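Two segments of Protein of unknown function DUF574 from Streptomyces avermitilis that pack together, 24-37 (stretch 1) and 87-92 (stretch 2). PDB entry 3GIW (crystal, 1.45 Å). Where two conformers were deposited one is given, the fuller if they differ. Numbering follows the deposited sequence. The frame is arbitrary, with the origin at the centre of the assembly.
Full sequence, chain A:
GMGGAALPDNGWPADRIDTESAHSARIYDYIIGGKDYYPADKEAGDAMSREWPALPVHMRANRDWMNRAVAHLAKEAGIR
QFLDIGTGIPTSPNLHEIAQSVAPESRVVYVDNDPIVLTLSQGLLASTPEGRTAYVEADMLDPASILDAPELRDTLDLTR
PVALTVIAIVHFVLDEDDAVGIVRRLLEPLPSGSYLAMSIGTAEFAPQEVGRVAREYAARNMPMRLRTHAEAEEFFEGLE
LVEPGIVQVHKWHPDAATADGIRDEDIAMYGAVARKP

Stretch 1 24-37: SARIYDYIIGGKDY
Stretch 2 87-92: TGIPTS

No direct hydrogen bond joins these two stretches; their polar groups meet through water, around one isoleucine. Ser24 to Ile31 are helical, and from Gly33 the chain has left the helix, whereas stretch 2 has no regular secondary structure. The backbones come nearest at Ala25 and Gly88, with CA atoms 5.1 Å apart, and the contact buries 289 Å² in all.

The helix is built on bonds such as Asp29 N to Ala25 O (3.1 Å) and Ile32 N to Tyr28 O (3.0 Å). It closes in a Schellman motif: Gly33, at phi 100° and psi 11°, sends its N to Tyr30 O (3.2 Å), while Gly34 N reaches Asp29 O (2.8 Å). A CB on Gly33 would jam against the preceding carbonyl oxygen, and one on Gly34 (-82°/-177°) would lie 2.2 Å from Asp29 OD2. The chain then folds back, Lys35 at -115°/-3° and Asp36 at -90°/69°, so that Asp36 N donates to Asp29 OD2 at 2.9 Å.

Stretch 2 begins its approach at Gly88, whose positive phi (76°, psi -166°) favours glycine; its CA packs 4.1 Å from Ala25 CB. The small alanine methyl suits this close backbone approach. Ile89 (-70°/128°, chi1 m, chi2 m) then points toward stretch 1 and has more of its surface covered by the other stretch than any other residue here (103 Å²). Its CG1 lies 4.3 Å from Ala25 CB and 3.5 Å from Ala25 O, while its CG2 sits 3.6 Å from both Asp29 OD1 and Asp36 OD2. These last are van der Waals contacts, in which the branched side chain fills space beside carboxylates whose polar needs are met by other partners.

Pro90 (-54°/134°) carries the extended chain to Thr91 (-148°/135°, chi1 m), whose CG2 touches Ile32 CD1 at 4.2 Å; Ile32 is p at chi1 and t at chi2. Thr91 thus offers a methyl to the isoleucine and a hydroxyl to the solvent bridge.

Four waters complete the join. Water 1 donates to Ala25 O (2.8 Å) and accepts from Ile89 N (3.0 Å), linking the backbones. Water 2 donates to Asp29 OD1 (3.0 Å) and Thr91 OG1 (2.8 Å), spanning a direct OD1 to OG1 separation of 3.8 Å. Water 3 lies 2.6 Å from Asp29 OD1 and 3.1 Å from Pro90 O. Water 4 donates to Asp36 OD2 (2.8 Å) and Pro90 O (2.9 Å). Asp29 (chi1 t) and Asp36 (chi1 m) suit these places because a carboxylate can accept several bonds; Asp36 OD1 also takes a salt bridge from Lys35 NZ at 2.8 Å.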

# COMPACT_ATOMS: atom_id res chain seq x y z
N SER A 24 8.14 -10.17 -1.16
CA SER A 24 7.15 -9.65 -0.22
C SER A 24 5.70 -9.68 -0.77
O SER A 24 4.75 -10.05 -0.04
CB SER A 24 7.51 -8.24 0.29
OG SER A 24 7.57 -7.30 -0.75
N ALA A 25 5.49 -9.30 -2.03
CA ALA A 25 4.12 -9.26 -2.56
C ALA A 25 3.50 -10.63 -2.63
O ALA A 25 2.29 -10.81 -2.48
CB ALA A 25 4.14 -8.64 -3.94
N ARG A 26 4.33 -11.63 -2.92
CA ARG A 26 3.90 -13.01 -3.06
C ARG A 26 3.62 -13.67 -1.70
O ARG A 26 2.68 -14.46 -1.56
CB ARG A 26 4.95 -13.82 -3.85
CG ARG A 26 5.29 -13.22 -5.23
CD ARG A 26 6.47 -13.91 -5.90
NE ARG A 26 7.13 -12.99 -6.85
CZ ARG A 26 8.14 -13.38 -7.64
NH1 ARG A 26 8.60 -14.63 -7.56
NH2 ARG A 26 8.68 -12.51 -8.49
N ILE A 27 4.44 -13.35 -0.68
CA ILE A 27 4.11 -13.80 0.68
C ILE A 27 2.76 -13.23 1.11
O ILE A 27 1.92 -13.95 1.67
CB ILE A 27 5.21 -13.33 1.70
CG1 ILE A 27 6.54 -14.04 1.42
CG2 ILE A 27 4.75 -13.55 3.15
CD1 ILE A 27 7.76 -13.40 2.12
N TYR A 28 2.55 -11.95 0.86
CA TYR A 28 1.28 -11.30 1.25
C TYR A 28 0.11 -12.03 0.56
O TYR A 28 -0.91 -12.40 1.20
CB TYR A 28 1.35 -9.83 0.86
CG TYR A 28 0.16 -8.98 1.18
CD1 TYR A 28 -0.86 -8.80 0.27
CD2 TYR A 28 0.09 -8.27 2.38
CE1 TYR A 28 -1.94 -7.98 0.57
CE2 TYR A 28 -0.96 -7.42 2.65
CZ TYR A 28 -1.97 -7.28 1.75
OH TYR A 28 -3.01 -6.41 2.07
N ASP A 29 0.25 -12.28 -0.75
CA ASP A 29 -0.82 -12.96 -1.46
C ASP A 29 -1.08 -14.37 -0.91
O ASP A 29 -2.23 -14.76 -0.75
CB ASP A 29 -0.53 -13.01 -2.97
CG ASP A 29 -1.76 -13.25 -3.80
OD1 ASP A 29 -2.71 -12.46 -3.70
OD2 ASP A 29 -1.76 -14.22 -4.58
N TYR A 30 -0.02 -15.12 -0.65
CA TYR A 30 -0.13 -16.45 -0.03
C TYR A 30 -0.95 -16.35 1.26
O TYR A 30 -1.94 -17.07 1.44
CB TYR A 30 1.25 -17.04 0.24
CG TYR A 30 1.19 -18.25 1.14
CD1 TYR A 30 0.58 -19.42 0.72
CD2 TYR A 30 1.71 -18.21 2.43
CE1 TYR A 30 0.50 -20.51 1.54
CE2 TYR A 30 1.66 -19.29 3.26
CZ TYR A 30 1.04 -20.46 2.81
OH TYR A 30 0.95 -21.58 3.64
N ILE A 31 -0.55 -15.44 2.14
CA ILE A 31 -1.20 -15.34 3.45
C ILE A 31 -2.67 -14.92 3.36
O ILE A 31 -3.46 -15.43 4.14
CB ILE A 31 -0.38 -14.40 4.37
CG1 ILE A 31 0.99 -14.99 4.71
CG2 ILE A 31 -1.19 -13.95 5.64
CD1 ILE A 31 1.01 -16.26 5.60
N ILE A 32 -3.05 -14.03 2.44
CA ILE A 32 -4.43 -13.57 2.32
C ILE A 32 -5.31 -14.48 1.44
O ILE A 32 -6.48 -14.16 1.19
CB ILE A 32 -4.60 -12.08 1.90
CG1 ILE A 32 -4.17 -11.85 0.47
CG2 ILE A 32 -3.87 -11.16 2.91
CD1 ILE A 32 -4.57 -10.50 -0.07
N GLY A 33 -4.75 -15.60 0.96
CA GLY A 33 -5.54 -16.64 0.29
C GLY A 33 -5.50 -16.64 -1.23
O GLY A 33 -6.32 -17.31 -1.86
N GLY A 34 -4.60 -15.87 -1.83
CA GLY A 34 -4.45 -15.86 -3.28
C GLY A 34 -3.61 -17.03 -3.76
O GLY A 34 -3.19 -17.91 -2.98
N LYS A 35 -3.36 -17.06 -5.07
CA LYS A 35 -2.61 -18.17 -5.70
C LYS A 35 -1.26 -17.77 -6.31
O LYS A 35 -0.52 -18.63 -6.83
CB LYS A 35 -3.48 -18.90 -6.75
CG LYS A 35 -4.19 -18.07 -7.74
CD LYS A 35 -3.29 -17.64 -8.88
CE LYS A 35 -4.08 -16.96 -10.03
NZ LYS A 35 -3.16 -16.33 -11.03
N ASP A 36 -0.94 -16.48 -6.28
CA ASP A 36 0.21 -15.96 -7.03
C ASP A 36 1.50 -15.98 -6.18
O ASP A 36 2.03 -14.94 -5.75
CB ASP A 36 -0.12 -14.58 -7.65
CG ASP A 36 -1.18 -14.69 -8.74
OD1 ASP A 36 -0.85 -15.40 -9.73
OD2 ASP A 36 -2.31 -14.16 -8.60
N TYR A 37 1.98 -17.19 -5.91
CA TYR A 37 3.12 -17.39 -5.02
C TYR A 37 3.79 -18.72 -5.41
O TYR A 37 3.17 -19.55 -6.08
CB TYR A 37 2.65 -17.39 -3.52
CG TYR A 37 1.81 -18.59 -3.13
CD1 TYR A 37 2.42 -19.79 -2.74
CD2 TYR A 37 0.42 -18.57 -3.23
CE1 TYR A 37 1.68 -20.91 -2.42
CE2 TYR A 37 -0.32 -19.70 -2.94
CZ TYR A 37 0.31 -20.87 -2.51
OH TYR A 37 -0.45 -22.00 -2.24
N THR A 87 1.85 -1.59 -5.77
CA THR A 87 0.53 -2.19 -5.96
C THR A 87 0.40 -3.65 -5.45
O THR A 87 -0.66 -4.04 -4.89
CB THR A 87 0.15 -2.11 -7.44
OG1 THR A 87 0.06 -0.72 -7.80
CG2 THR A 87 -1.21 -2.86 -7.75
N GLY A 88 1.43 -4.43 -5.65
CA GLY A 88 1.41 -5.83 -5.25
C GLY A 88 0.58 -6.67 -6.22
O GLY A 88 0.21 -6.23 -7.31
N ILE A 89 0.27 -7.89 -5.80
CA ILE A 89 -0.50 -8.84 -6.62
C ILE A 89 -1.94 -8.35 -6.75
O ILE A 89 -2.59 -8.09 -5.73
CB ILE A 89 -0.53 -10.26 -5.96
CG1 ILE A 89 0.88 -10.82 -5.66
CG2 ILE A 89 -1.33 -11.22 -6.83
CD1 ILE A 89 1.84 -10.83 -6.86
N PRO A 90 -2.49 -8.26 -7.98
CA PRO A 90 -3.90 -7.89 -8.13
C PRO A 90 -4.81 -8.79 -7.29
O PRO A 90 -4.65 -10.02 -7.29
CB PRO A 90 -4.14 -8.06 -9.63
CG PRO A 90 -2.88 -7.80 -10.21
CD PRO A 90 -1.86 -8.42 -9.29
N THR A 91 -5.75 -8.19 -6.58
CA THR A 91 -6.68 -8.89 -5.70
C THR A 91 -8.01 -8.14 -5.70
O THR A 91 -8.05 -6.93 -5.55
CB THR A 91 -6.15 -8.95 -4.25
OG1 THR A 91 -4.78 -9.36 -4.26
CG2 THR A 91 -7.00 -9.91 -3.41
N SER A 92 -9.10 -8.87 -5.80
CA SER A 92 -10.42 -8.29 -5.99
C SER A 92 -11.04 -7.88 -4.66
O SER A 92 -11.03 -8.66 -3.70
CB SER A 92 -11.33 -9.31 -6.66
OG SER A 92 -12.51 -8.68 -7.10
O HOH W 1 0.60 -8.60 -2.89
O HOH W 2 -2.24 -9.60 -3.04
O HOH W 3 -4.81 -12.35 -5.23
O HOH W 4 -3.56 -11.77 -9.30